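Local atomic coordinates of MSHA biogenesis protein MshE (Vibrio cholerae, PDB entry 5HTL), a protein that binds cyclic di-GMP with high affinity through its MshEN domain and probably takes part in biogenesis of the MSHA pilus. Residues A[63-68]-A[128-133]; A[105-110]-A[132-137]; A[8-13]-A[56-61]. One frame throughout, in Å; residues are numbered along the deposited sequence.

Interaction 1. Residues A[63-68]-A[128-133]. With C2E (9,9'-[(2R,3R,3aS,5S,7aR,9R,10R,10aS,12S,14aR)-3,5,10,12-tetrahydroxy-5,12-dioxidooctahydro-2H,7H-difuro[3,2-d:3',2'-j][1,3,7,9,2,8]tetraoxadiphosphacyclododecine-2,9-diyl]bis(2-amino-1,9-dihydro-6H-purin-6-one)), chain D.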
loop_
_atom_site.group_PDB
_atom_site.type_symbol
_atom_site.label_atom_id
_atom_site.label_comp_id
_atom_site.label_asym_id
_atom_site.label_seq_id
_atom_site.Cartn_x
_atom_site.Cartn_y
_atom_site.Cartn_z
ATOM N N SER A 63 -0.214 -4.468 3.526
ATOM C CA SER A 63 0.914 -4.459 2.584
ATOM C C SER A 63 1.583 -3.087 2.497
ATOM O O SER A 63 1.685 -2.486 1.427
ATOM C CB SER A 63 0.471 -4.925 1.196
ATOM O OG SER A 63 1.583 -5.351 0.445
ATOM N N LEU A 64 2.000 -2.574 3.647
ATOM C CA LEU A 64 2.669 -1.283 3.684
ATOM C C LEU A 64 3.771 -1.341 4.717
ATOM O O LEU A 64 3.795 -2.243 5.554
ATOM C CB LEU A 64 1.681 -0.144 3.927
ATOM C CG LEU A 64 0.739 -0.238 5.115
ATOM C CD1 LEU A 64 1.446 0.087 6.435
ATOM C CD2 LEU A 64 -0.499 0.662 4.918
ATOM N N PRO A 65 4.709 -0.395 4.652
ATOM C CA PRO A 65 5.787 -0.456 5.632
ATOM C C PRO A 65 5.503 0.314 6.915
ATOM O O PRO A 65 4.774 1.315 6.911
ATOM C CB PRO A 65 6.955 0.213 4.906
ATOM C CG PRO A 65 6.331 1.130 3.956
ATOM C CD PRO A 65 4.996 0.554 3.565
ATOM N N VAL A 66 6.115 -0.142 8.001
ATOM C CA VAL A 66 6.224 0.627 9.230
ATOM C C VAL A 66 7.426 1.552 9.089
ATOM O O VAL A 66 8.492 1.121 8.635
ATOM C CB VAL A 66 6.477 -0.296 10.438
ATOM C CG1 VAL A 66 6.616 0.514 11.708
ATOM C CG2 VAL A 66 5.373 -1.325 10.574
ATOM N N ILE A 67 7.271 2.820 9.450
ATOM C CA ILE A 67 8.431 3.706 9.497
ATOM C C ILE A 67 8.741 4.134 10.917
ATOM O O ILE A 67 7.860 4.157 11.782
ATOM C CB ILE A 67 8.271 4.969 8.601
ATOM C CG1 ILE A 67 7.078 5.825 9.035
ATOM C CG2 ILE A 67 8.164 4.549 7.135
ATOM C CD1 ILE A 67 7.131 7.240 8.488
ATOM N N ASP A 68 10.011 4.443 11.145
ATOM C CA ASP A 68 10.419 5.106 12.372
ATOM C C ASP A 68 10.403 6.598 12.089
ATOM O O ASP A 68 11.386 7.164 11.604
ATOM C CB ASP A 68 11.821 4.659 12.779
ATOM C CG ASP A 68 12.292 5.308 14.061
ATOM O OD1 ASP A 68 11.578 6.182 14.608
ATOM O OD2 ASP A 68 13.399 4.950 14.519
ATOM N N GLU A 128 0.661 7.444 -1.235
ATOM C CA GLU A 128 1.291 6.215 -0.788
ATOM C C GLU A 128 1.229 6.247 0.731
ATOM O O GLU A 128 1.647 7.232 1.330
ATOM C CB GLU A 128 2.753 6.159 -1.235
ATOM C CG GLU A 128 2.980 6.207 -2.736
ATOM C CD GLU A 128 4.459 6.181 -3.084
ATOM O OE1 GLU A 128 4.831 6.705 -4.154
ATOM O OE2 GLU A 128 5.248 5.646 -2.277
ATOM N N PHE A 129 0.724 5.177 1.346
ATOM C CA PHE A 129 0.557 5.142 2.803
ATOM C C PHE A 129 1.639 4.344 3.506
ATOM O O PHE A 129 2.087 3.305 3.019
ATOM C CB PHE A 129 -0.807 4.563 3.203
ATOM C CG PHE A 129 -1.978 5.395 2.766
ATOM C CD1 PHE A 129 -2.200 6.647 3.311
ATOM C CD2 PHE A 129 -2.867 4.910 1.819
ATOM C CE1 PHE A 129 -3.295 7.413 2.910
ATOM C CE2 PHE A 129 -3.953 5.666 1.415
ATOM C CZ PHE A 129 -4.164 6.916 1.961
ATOM N N VAL A 130 2.046 4.836 4.667
ATOM C CA VAL A 130 2.921 4.107 5.567
ATOM C C VAL A 130 2.351 4.259 6.971
ATOM O O VAL A 130 1.567 5.168 7.237
ATOM C CB VAL A 130 4.386 4.607 5.497
ATOM C CG1 VAL A 130 4.923 4.546 4.058
ATOM C CG2 VAL A 130 4.515 6.013 6.034
ATOM N N ILE A 131 2.697 3.343 7.857
ATOM C CA ILE A 131 2.199 3.391 9.225
ATOM C C ILE A 131 3.309 3.818 10.198
ATOM O O ILE A 131 4.485 3.453 10.030
ATOM C CB ILE A 131 1.538 2.032 9.629
ATOM C CG1 ILE A 131 0.777 2.158 10.952
ATOM C CG2 ILE A 131 2.559 0.911 9.702
ATOM C CD1 ILE A 131 -0.073 0.936 11.284
ATOM N N ALA A 132 2.941 4.615 11.194
ATOM C CA ALA A 132 3.870 4.983 12.256
ATOM C C ALA A 132 3.119 4.943 13.578
ATOM O O ALA A 132 1.897 5.078 13.599
ATOM C CB ALA A 132 4.436 6.377 11.996
ATOM N N PRO A 133 3.837 4.747 14.693
ATOM C CA PRO A 133 3.167 4.843 15.995
ATOM C C PRO A 133 2.546 6.215 16.233
ATOM O O PRO A 133 3.095 7.249 15.822
ATOM C CB PRO A 133 4.305 4.606 16.991
ATOM C CG PRO A 133 5.323 3.830 16.214
ATOM C CD PRO A 133 5.249 4.343 14.818
HETATM P P1 C2E D . 6.251 -2.256 0.589
HETATM O O2P C2E D . 7.759 -2.270 0.402
HETATM O O1P C2E D . 5.564 -0.909 0.545
HETATM O "O5'" C2E D . 5.635 -3.121 -0.574
HETATM C "C5'" C2E D . 4.263 -3.425 -0.682
HETATM C "C4'" C2E D . 3.955 -4.487 -1.643
HETATM O "O4'" C2E D . 4.211 -4.075 -2.954
HETATM C "C3'" C2E D . 4.807 -5.714 -1.435
HETATM O "O3'" C2E D . 4.107 -6.650 -0.628
HETATM C "C2'" C2E D . 5.091 -6.164 -2.732
HETATM O "O2'" C2E D . 4.098 -7.112 -3.191
HETATM C "C1'" C2E D . 5.104 -4.958 -3.609
HETATM N N9 C2E D . 6.394 -4.314 -3.652
HETATM C C8 C2E D . 7.479 -4.234 -2.864
HETATM N N7 C2E D . 8.314 -3.382 -3.472
HETATM C C5 C2E D . 7.749 -2.898 -4.613
HETATM C C6 C2E D . 8.203 -1.984 -5.573
HETATM O O6 C2E D . 9.397 -1.338 -5.486
HETATM N N1 C2E D . 7.398 -1.708 -6.607
HETATM C C2 C2E D . 6.196 -2.295 -6.707
HETATM N N2 C2E D . 5.411 -1.959 -7.838
HETATM N N3 C2E D . 5.711 -3.179 -5.819
HETATM C C4 C2E D . 6.471 -3.508 -4.747
HETATM P P11 C2E D . 4.870 -7.621 0.381
HETATM O O21 C2E D . 3.902 -8.668 0.907
HETATM O O11 C2E D . 6.023 -8.191 -0.365
HETATM O O5A C2E D . 5.493 -6.756 1.538
HETATM C C5A C2E D . 4.729 -5.924 2.395
HETATM C C4A C2E D . 5.509 -4.991 3.158
HETATM O O4A C2E D . 6.377 -5.744 4.055
HETATM C C3A C2E D . 6.428 -4.179 2.324
HETATM O O3A C2E D . 5.864 -2.935 1.983
HETATM C C2A C2E D . 7.657 -4.062 3.120
HETATM O O2A C2E D . 7.598 -2.991 3.981
HETATM C C1A C2E D . 7.715 -5.334 3.895
HETATM N N91 C2E D . 8.463 -6.461 3.330
HETATM C C81 C2E D . 8.521 -6.878 2.053
HETATM N N71 C2E D . 9.295 -7.967 1.982
HETATM C C51 C2E D . 9.740 -8.254 3.233
HETATM C C61 C2E D . 10.548 -9.246 3.797
HETATM O O61 C2E D . 11.120 -10.243 3.027
HETATM N N11 C2E D . 10.777 -9.219 5.112
HETATM C C21 C2E D . 10.235 -8.279 5.891
HETATM N N21 C2E D . 10.519 -8.311 7.270
HETATM N N31 C2E D . 9.451 -7.313 5.406
HETATM C C41 C2E D . 9.196 -7.295 4.082
#

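Interaction 2. Residues A[105-110]-A[132-137]. With C2E (9,9'-[(2R,3R,3aS,5S,7aR,9R,10R,10aS,12S,14aR)-3,5,10,12-tetrahydroxy-5,12-dioxidooctahydro-2H,7H-difuro[3,2-d:3',2'-j][1,3,7,9,2,8]tetraoxadiphosphacyclododecine-2,9-diyl]bis(2-amino-1,9-dihydro-6H-purin-6-one)), chain C.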
loop_
_atom_site.group_PDB
_atom_site.type_symbol
_atom_site.label_atom_id
_atom_site.label_comp_id
_atom_site.label_asym_id
_atom_site.label_seq_id
_atom_site.Cartn_x
_atom_site.Cartn_y
_atom_site.Cartn_z
ATOM N N ALA A 105 2.177 9.352 6.203
ATOM C CA ALA A 105 2.255 8.492 7.385
ATOM C C ALA A 105 0.969 8.614 8.182
ATOM O O ALA A 105 0.518 9.720 8.455
ATOM C CB ALA A 105 3.458 8.872 8.243
HETATM N N MSE A 106 0.349 7.492 8.524
HETATM C CA MSE A 106 -0.857 7.510 9.352
HETATM C C MSE A 106 -0.714 6.567 10.517
HETATM O O MSE A 106 -0.037 5.548 10.418
HETATM C CB MSE A 106 -2.070 7.070 8.542
HETATM C CG MSE A 106 -2.434 7.998 7.428
HETATM SE SE MSE A 106 -4.040 7.356 6.575
HETATM C CE MSE A 106 -5.328 7.743 7.966
ATOM N N SER A 107 -1.376 6.887 11.621
ATOM C CA SER A 107 -1.401 5.990 12.767
ATOM C C SER A 107 -2.373 4.850 12.488
ATOM O O SER A 107 -2.189 3.732 12.965
ATOM C CB SER A 107 -1.845 6.739 14.017
ATOM O OG SER A 107 -3.239 6.905 14.012
ATOM N N ASP A 108 -3.405 5.128 11.700
ATOM C CA ASP A 108 -4.381 4.099 11.351
ATOM C C ASP A 108 -4.756 4.129 9.870
ATOM O O ASP A 108 -5.769 4.696 9.490
ATOM C CB ASP A 108 -5.630 4.220 12.231
ATOM C CG ASP A 108 -6.599 3.076 12.029
ATOM O OD1 ASP A 108 -6.262 2.136 11.286
ATOM O OD2 ASP A 108 -7.699 3.131 12.624
ATOM N N PRO A 109 -3.937 3.503 9.019
ATOM C CA PRO A 109 -4.262 3.483 7.589
ATOM C C PRO A 109 -5.485 2.608 7.269
ATOM O O PRO A 109 -6.001 2.689 6.160
ATOM C CB PRO A 109 -2.985 2.916 6.942
ATOM C CG PRO A 109 -2.233 2.278 8.052
ATOM C CD PRO A 109 -2.580 3.013 9.296
ATOM N N ALA A 110 -5.947 1.820 8.236
ATOM C CA ALA A 110 -7.181 1.038 8.097
ATOM C C ALA A 110 -8.436 1.873 8.364
ATOM O O ALA A 110 -9.558 1.391 8.196
ATOM C CB ALA A 110 -7.144 -0.169 9.020
ATOM N N ALA A 132 2.941 4.615 11.194
ATOM C CA ALA A 132 3.870 4.983 12.256
ATOM C C ALA A 132 3.119 4.943 13.578
ATOM O O ALA A 132 1.897 5.078 13.599
ATOM C CB ALA A 132 4.436 6.377 11.996
ATOM N N PRO A 133 3.837 4.747 14.693
ATOM C CA PRO A 133 3.167 4.843 15.995
ATOM C C PRO A 133 2.546 6.215 16.233
ATOM O O PRO A 133 3.095 7.249 15.822
ATOM C CB PRO A 133 4.305 4.606 16.991
ATOM C CG PRO A 133 5.323 3.830 16.214
ATOM C CD PRO A 133 5.249 4.343 14.818
ATOM N N GLU A 134 1.389 6.225 16.890
ATOM C CA GLU A 134 0.673 7.470 17.132
ATOM C C GLU A 134 1.518 8.488 17.888
ATOM O O GLU A 134 1.486 9.675 17.566
ATOM C CB GLU A 134 -0.642 7.193 17.860
ATOM C CG GLU A 134 -1.600 8.359 17.890
ATOM C CD GLU A 134 -2.958 7.946 18.417
ATOM O OE1 GLU A 134 -3.695 7.259 17.677
ATOM O OE2 GLU A 134 -3.276 8.291 19.572
ATOM N N LYS A 135 2.303 8.021 18.859
ATOM C CA LYS A 135 3.158 8.926 19.632
ATOM C C LYS A 135 4.129 9.640 18.706
ATOM O O LYS A 135 4.350 10.844 18.832
ATOM C CB LYS A 135 3.931 8.163 20.709
ATOM C CG LYS A 135 4.728 9.070 21.651
ATOM C CD LYS A 135 5.559 8.269 22.650
ATOM C CE LYS A 135 6.189 9.166 23.716
ATOM N NZ LYS A 135 7.050 8.397 24.667
ATOM N N GLN A 136 4.687 8.909 17.746
ATOM C CA GLN A 136 5.611 9.516 16.794
ATOM C C GLN A 136 4.955 10.517 15.858
ATOM O O GLN A 136 5.570 11.527 15.504
ATOM C CB GLN A 136 6.325 8.446 15.986
ATOM C CG GLN A 136 7.303 7.640 16.812
ATOM C CD GLN A 136 8.178 6.786 15.944
ATOM O OE1 GLN A 136 7.865 6.566 14.774
ATOM N NE2 GLN A 136 9.281 6.296 16.499
ATOM N N LEU A 137 3.717 10.236 15.453
ATOM C CA LEU A 137 2.935 11.158 14.633
ATOM C C LEU A 137 2.730 12.479 15.367
ATOM O O LEU A 137 2.930 13.558 14.800
ATOM C CB LEU A 137 1.562 10.564 14.301
ATOM C CG LEU A 137 1.186 10.109 12.887
ATOM C CD1 LEU A 137 1.970 10.830 11.787
ATOM C CD2 LEU A 137 1.294 8.597 12.752
HETATM P P1 C2E C . -10.374 -7.142 8.948
HETATM O O2P C2E C . -9.126 -7.747 9.542
HETATM O O1P C2E C . -10.594 -7.560 7.509
HETATM O "O5'" C2E C . -11.598 -7.570 9.851
HETATM C "C5'" C2E C . -12.912 -7.102 9.729
HETATM C "C4'" C2E C . -13.787 -7.455 10.842
HETATM O "O4'" C2E C . -13.928 -8.839 10.945
HETATM C "C3'" C2E C . -13.226 -7.003 12.162
HETATM O "O3'" C2E C . -13.749 -5.742 12.503
HETATM C "C2'" C2E C . -13.551 -8.031 13.047
HETATM O "O2'" C2E C . -14.791 -7.736 13.725
HETATM C "C1'" C2E C . -13.673 -9.274 12.248
HETATM N N9 C2E C . -12.443 -10.005 12.228
HETATM C C8 C2E C . -11.144 -9.754 12.093
HETATM N N7 C2E C . -10.525 -10.941 12.128
HETATM C C5 C2E C . -11.455 -11.930 12.282
HETATM C C6 C2E C . -11.329 -13.321 12.366
HETATM O O6 C2E C . -10.117 -13.908 12.308
HETATM N N1 C2E C . -12.430 -14.067 12.519
HETATM C C2 C2E C . -13.630 -13.482 12.573
HETATM N N2 C2E C . -14.767 -14.334 12.737
HETATM N N3 C2E C . -13.805 -12.145 12.492
HETATM C C4 C2E C . -12.734 -11.334 12.347
HETATM P P11 C2E C . -12.853 -4.651 13.240
HETATM O O21 C2E C . -13.713 -3.474 13.667
HETATM O O11 C2E C . -12.285 -5.295 14.471
HETATM O O5A C2E C . -11.627 -4.231 12.371
HETATM C C5A C2E C . -11.783 -3.584 11.119
HETATM C C4A C2E C . -10.618 -3.559 10.272
HETATM O O4A C2E C . -9.584 -2.699 10.865
HETATM C C3A C2E C . -9.967 -4.881 10.140
HETATM O O3A C2E C . -10.299 -5.562 8.947
HETATM C C2A C2E C . -8.515 -4.623 10.209
HETATM O O2A C2E C . -7.937 -4.380 8.989
HETATM C C1A C2E C . -8.371 -3.395 11.035
HETATM N N91 C2E C . -8.192 -3.543 12.473
HETATM C C81 C2E C . -8.611 -4.536 13.282
HETATM N N71 C2E C . -8.268 -4.256 14.552
HETATM C C51 C2E C . -7.629 -3.062 14.561
HETATM C C61 C2E C . -7.054 -2.245 15.541
HETATM O O61 C2E C . -7.055 -2.595 16.880
HETATM N N11 C2E C . -6.487 -1.094 15.183
HETATM C C21 C2E C . -6.464 -0.707 13.911
HETATM N N21 C2E C . -5.837 0.523 13.639
HETATM N N31 C2E C . -7.007 -1.443 12.933
HETATM C C41 C2E C . -7.592 -2.619 13.246
HETATM O O HOH W 1 -0.084 3.210 14.531
HETATM O O HOH W 2 -4.021 4.524 15.876
#

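Interaction 3. Residues A[8-13]-A[56-61]. With C2E (9,9'-[(2R,3R,3aS,5S,7aR,9R,10R,10aS,12S,14aR)-3,5,10,12-tetrahydroxy-5,12-dioxidooctahydro-2H,7H-difuro[3,2-d:3',2'-j][1,3,7,9,2,8]tetraoxadiphosphacyclododecine-2,9-diyl]bis(2-amino-1,9-dihydro-6H-purin-6-one)), chain C.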
loop_
_atom_site.group_PDB
_atom_site.type_symbol
_atom_site.label_atom_id
_atom_site.label_comp_id
_atom_site.label_asym_id
_atom_site.label_seq_id
_atom_site.Cartn_x
_atom_site.Cartn_y
_atom_site.Cartn_z
ATOM N N LYS A 8 -6.338 -10.175 4.103
ATOM C CA LYS A 8 -6.576 -11.324 4.956
ATOM C C LYS A 8 -7.057 -10.753 6.285
ATOM O O LYS A 8 -6.475 -9.798 6.788
ATOM C CB LYS A 8 -5.287 -12.110 5.152
ATOM C CG LYS A 8 -5.449 -13.323 6.033
ATOM C CD LYS A 8 -4.116 -13.979 6.297
ATOM C CE LYS A 8 -4.321 -15.225 7.112
ATOM N NZ LYS A 8 -5.159 -16.212 6.371
ATOM N N ARG A 9 -8.116 -11.303 6.869
ATOM C CA ARG A 9 -8.602 -10.697 8.105
ATOM C C ARG A 9 -7.607 -10.875 9.249
ATOM O O ARG A 9 -6.832 -11.841 9.286
ATOM C CB ARG A 9 -10.021 -11.140 8.464
ATOM C CG ARG A 9 -10.176 -12.598 8.721
ATOM C CD ARG A 9 -11.645 -12.949 8.860
ATOM N NE ARG A 9 -11.790 -14.342 9.234
ATOM C CZ ARG A 9 -12.956 -14.938 9.442
ATOM N NH1 ARG A 9 -14.088 -14.258 9.308
ATOM N NH2 ARG A 9 -12.982 -16.212 9.781
ATOM N N LEU A 10 -7.620 -9.922 10.171
ATOM C CA LEU A 10 -6.543 -9.779 11.138
ATOM C C LEU A 10 -6.420 -10.954 12.094
ATOM O O LEU A 10 -5.310 -11.393 12.369
ATOM C CB LEU A 10 -6.684 -8.460 11.909
ATOM C CG LEU A 10 -5.536 -8.151 12.866
ATOM C CD1 LEU A 10 -4.241 -7.964 12.096
ATOM C CD2 LEU A 10 -5.872 -6.920 13.689
ATOM N N GLY A 11 -7.545 -11.476 12.586
ATOM C CA GLY A 11 -7.512 -12.617 13.490
ATOM C C GLY A 11 -6.789 -13.809 12.884
ATOM O O GLY A 11 -5.846 -14.337 13.481
ATOM N N ASP A 12 -7.219 -14.226 11.697
ATOM C CA ASP A 12 -6.595 -15.353 11.013
ATOM C C ASP A 12 -5.120 -15.114 10.759
ATOM O O ASP A 12 -4.316 -16.032 10.891
ATOM C CB ASP A 12 -7.316 -15.648 9.697
ATOM C CG ASP A 12 -8.738 -16.133 9.907
ATOM O OD1 ASP A 12 -8.997 -16.804 10.930
ATOM O OD2 ASP A 12 -9.593 -15.837 9.047
ATOM N N LEU A 13 -4.758 -13.884 10.411
ATOM C CA LEU A 13 -3.356 -13.550 10.193
ATOM C C LEU A 13 -2.545 -13.772 11.472
ATOM O O LEU A 13 -1.472 -14.384 11.455
ATOM C CB LEU A 13 -3.244 -12.093 9.718
ATOM C CG LEU A 13 -1.873 -11.520 9.354
ATOM C CD1 LEU A 13 -2.056 -10.339 8.426
ATOM C CD2 LEU A 13 -1.129 -11.051 10.577
ATOM N N ASN A 56 2.942 -3.880 13.621
ATOM C CA ASN A 56 3.656 -4.678 12.642
ATOM C C ASN A 56 2.734 -5.556 11.790
ATOM O O ASN A 56 2.956 -5.724 10.593
ATOM C CB ASN A 56 4.725 -5.538 13.330
ATOM C CG ASN A 56 5.873 -4.713 13.891
ATOM O OD1 ASN A 56 6.194 -3.641 13.380
ATOM N ND2 ASN A 56 6.496 -5.216 14.950
ATOM N N PHE A 57 1.700 -6.121 12.402
ATOM C CA PHE A 57 0.806 -7.000 11.656
ATOM C C PHE A 57 -0.290 -6.288 10.876
ATOM O O PHE A 57 -0.734 -6.799 9.847
ATOM C CB PHE A 57 0.305 -8.153 12.533
ATOM C CG PHE A 57 1.390 -9.121 12.864
ATOM C CD1 PHE A 57 1.792 -10.050 11.929
ATOM C CD2 PHE A 57 2.064 -9.050 14.062
ATOM C CE1 PHE A 57 2.814 -10.933 12.204
ATOM C CE2 PHE A 57 3.101 -9.922 14.338
ATOM C CZ PHE A 57 3.471 -10.859 13.406
ATOM N N LEU A 58 -0.699 -5.103 11.328
ATOM C CA LEU A 58 -1.532 -4.241 10.490
ATOM C C LEU A 58 -0.751 -3.872 9.230
ATOM O O LEU A 58 -1.283 -3.910 8.123
ATOM C CB LEU A 58 -1.934 -2.975 11.245
ATOM C CG LEU A 58 -3.090 -3.118 12.229
ATOM C CD1 LEU A 58 -3.303 -1.822 13.006
ATOM C CD2 LEU A 58 -4.364 -3.529 11.504
ATOM N N ALA A 59 0.527 -3.544 9.397
ATOM C CA ALA A 59 1.379 -3.240 8.253
ATOM C C ALA A 59 1.447 -4.419 7.283
ATOM O O ALA A 59 1.321 -4.248 6.071
ATOM C CB ALA A 59 2.765 -2.826 8.703
ATOM N N GLN A 60 1.642 -5.623 7.804
ATOM C CA GLN A 60 1.656 -6.799 6.942
ATOM C C GLN A 60 0.302 -7.003 6.248
ATOM O O GLN A 60 0.237 -7.231 5.039
ATOM C CB GLN A 60 2.040 -8.039 7.751
ATOM C CG GLN A 60 2.059 -9.316 6.938
ATOM C CD GLN A 60 2.666 -10.482 7.695
ATOM O OE1 GLN A 60 3.269 -10.302 8.753
ATOM N NE2 GLN A 60 2.520 -11.684 7.150
ATOM N N GLN A 61 -0.776 -6.917 7.019
ATOM C CA GLN A 61 -2.124 -7.064 6.471
ATOM C C GLN A 61 -2.418 -6.111 5.317
ATOM O O GLN A 61 -3.008 -6.498 4.299
ATOM C CB GLN A 61 -3.158 -6.842 7.570
ATOM C CG GLN A 61 -4.580 -7.046 7.076
ATOM C CD GLN A 61 -5.633 -6.594 8.059
ATOM O OE1 GLN A 61 -5.549 -5.497 8.618
ATOM N NE2 GLN A 61 -6.643 -7.436 8.270
HETATM P P1 C2E C . -10.374 -7.142 8.948
HETATM O O2P C2E C . -9.126 -7.747 9.542
HETATM O O1P C2E C . -10.594 -7.560 7.509
HETATM O "O5'" C2E C . -11.598 -7.570 9.851
HETATM C "C5'" C2E C . -12.912 -7.102 9.729
HETATM C "C4'" C2E C . -13.787 -7.455 10.842
HETATM O "O4'" C2E C . -13.928 -8.839 10.945
HETATM C "C3'" C2E C . -13.226 -7.003 12.162
HETATM O "O3'" C2E C . -13.749 -5.742 12.503
HETATM C "C2'" C2E C . -13.551 -8.031 13.047
HETATM O "O2'" C2E C . -14.791 -7.736 13.725
HETATM C "C1'" C2E C . -13.673 -9.274 12.248
HETATM N N9 C2E C . -12.443 -10.005 12.228
HETATM C C8 C2E C . -11.144 -9.754 12.093
HETATM N N7 C2E C . -10.525 -10.941 12.128
HETATM C C5 C2E C . -11.455 -11.930 12.282
HETATM C C6 C2E C . -11.329 -13.321 12.366
HETATM O O6 C2E C . -10.117 -13.908 12.308
HETATM N N1 C2E C . -12.430 -14.067 12.519
HETATM C C2 C2E C . -13.630 -13.482 12.573
HETATM N N2 C2E C . -14.767 -14.334 12.737
HETATM N N3 C2E C . -13.805 -12.145 12.492
HETATM C C4 C2E C . -12.734 -11.334 12.347
HETATM P P11 C2E C . -12.853 -4.651 13.240
HETATM O O21 C2E C . -13.713 -3.474 13.667
HETATM O O11 C2E C . -12.285 -5.295 14.471
HETATM O O5A C2E C . -11.627 -4.231 12.371
HETATM C C5A C2E C . -11.783 -3.584 11.119
HETATM C C4A C2E C . -10.618 -3.559 10.272
HETATM O O4A C2E C . -9.584 -2.699 10.865
HETATM C C3A C2E C . -9.967 -4.881 10.140
HETATM O O3A C2E C . -10.299 -5.562 8.947
HETATM C C2A C2E C . -8.515 -4.623 10.209
HETATM O O2A C2E C . -7.937 -4.380 8.989
HETATM C C1A C2E C . -8.371 -3.395 11.035
HETATM N N91 C2E C . -8.192 -3.543 12.473
HETATM C C81 C2E C . -8.611 -4.536 13.282
HETATM N N71 C2E C . -8.268 -4.256 14.552
HETATM C C51 C2E C . -7.629 -3.062 14.561
HETATM C C61 C2E C . -7.054 -2.245 15.541
HETATM O O61 C2E C . -7.055 -2.595 16.880
HETATM N N11 C2E C . -6.487 -1.094 15.183
HETATM C C21 C2E C . -6.464 -0.707 13.911
HETATM N N21 C2E C . -5.837 0.523 13.639
HETATM N N31 C2E C . -7.007 -1.443 12.933
HETATM C C41 C2E C . -7.592 -2.619 13.246
HETATM O O HOH W 3 -3.652 -9.205 3.843
#

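Interaction 1. Residues A[63-68]-A[128-133]
V66 and I131 form a single beta bridge that lays the loop 63-68 along the outer edge of strand 126-131, a border strand of the three-stranded mixed sheet in the MshEN domain. Two backbone hydrogen bonds define it, both made by I131. Its N donates to P65 O at 3.1 Å, while its O accepts from I67 N at 2.9 Å, a nearly straight bond (167° at the hydrogen). The same O lies 3.4 Å from V66 CA, a CA-H...O contact beside the stronger bond.

Apolar contacts divide between two sides of the bridge. On one, L64 lies across I131 at about a right angle. L64 CG is held between the backbone N and the carbonyl carbon (chi1 52°), and from it CD1 reaches to 3.5 Å from I131 CG2. V66 CG2 also meets I131 CG2, and this side continues into L55 and A59 of helix 51-62. On the other, P65 CG rests 3.7 Å from V130 CG1, and I67 CD1 reaches V130 CG2, the two side chains again crossing at about a right angle. G36 of the second subunit packs on I67 and V130.

Ligand contacts come at the start of the loop. S63, which closes helix 51-62 in a Schellman motif, hydrogen-bonds through OG to R7 of the second subunit; residues of that subunit also hold this cyclic di-GMP molecule. S63 OG approaches the ligand's O3' to 3.0 Å, and P65 CB stands 3.4 Å from its ribose oxygen O2A.

Interaction 2. Residues A[105-110]-A[132-137]
L137 CD2 presses against the backbone where strand 101-106 ends, 3.4 Å from S107 N and also close to M106 C, while its CD1 faces A105 O and A105 CB. The leucine lies in the first turn of helix 134-144, whose N-cap position is P133. A132 N donates to M106 O at 3.2 Å, reaching this acceptor from above the carbonyl plane, and S107 CA makes a CA-H...O contact with A132 O.

Two waters form the next layer. One donates to both S107 O and A132 O; the other joins S107 OG to E134 OE1, which also has a salt bridge to R91. Beyond them, D108 OD1 accepts a hydrogen bond from the guanine amino nitrogen N21 of cyclic di-GMP at 2.9 Å, and a weak one from A110 N.

The direct polar link is thus one backbone bond, and two waters join S107 to A132 and to E134; D108, which binds the guanine, directly follows S107, so the packing on S107 probably helps to place it.

Interaction 3. Residues A[8-13]-A[56-61]
K8 and Q61 have the nearest CA atoms, 6.3 Å apart, where the turn leading into helix 10-16 meets the last turns of helix 51-62. Q61 CG is anti to the backbone N (chi1 -177°) and the chain stays extended beyond it; NE2 lies 2.8 Å from K8 O in a nearly straight bond, with K8 O in the amide plane. NE2 also donates to phosphate oxygen O2P of cyclic di-GMP, and OE1 accepts from the ribose hydroxyl O2A at 2.7 Å, so both ends of the amide are fixed. A water bridges K8 N and Q61 O.

The helix start is one part of the MshEN cyclic di-GMP site: its Arg-Leu-Gly sequence (R9, L10, G11) recurs at R38, L39 and G40, where L39 N and G40 N bind the same ligand. R9 occupies the N-cap position, L10 N donates to O2P at 2.7 Å, and G11 N to guanine N7. R9 lays its guanidinium over the same guanine, CZ 3.2 Å from N1, and the salt bridge from R9 NE to D12 OD2 steadies it.

L13 CD2 comes obliquely to the F57 ring, 3.4 Å from CD1, and L13 CD1 packs 3.8 Å from Q61 CB.

How the interactions relate
From the N terminus, interaction 3 comes first: it closes the helical segment between 8-13 and 56-61, joining helix 10-16 to helix 51-62. The same helix then ends and leads directly into 63-68, where interaction 1 opens a longer loop that closes on strand 126-131. Interaction 2, between 105-110 and 132-137, opens inside that span and ends just beyond it, so the two cross, sharing A132 and P133. They touch through neighbouring strands, with M106 N 2.9 Å from V130 O. L64 N lies 3.0 Å from A59 O, joining interactions 1 and 3. Interactions 2 and 3 stay apart, yet both meet one cyclic di-GMP; interaction 1 meets the other.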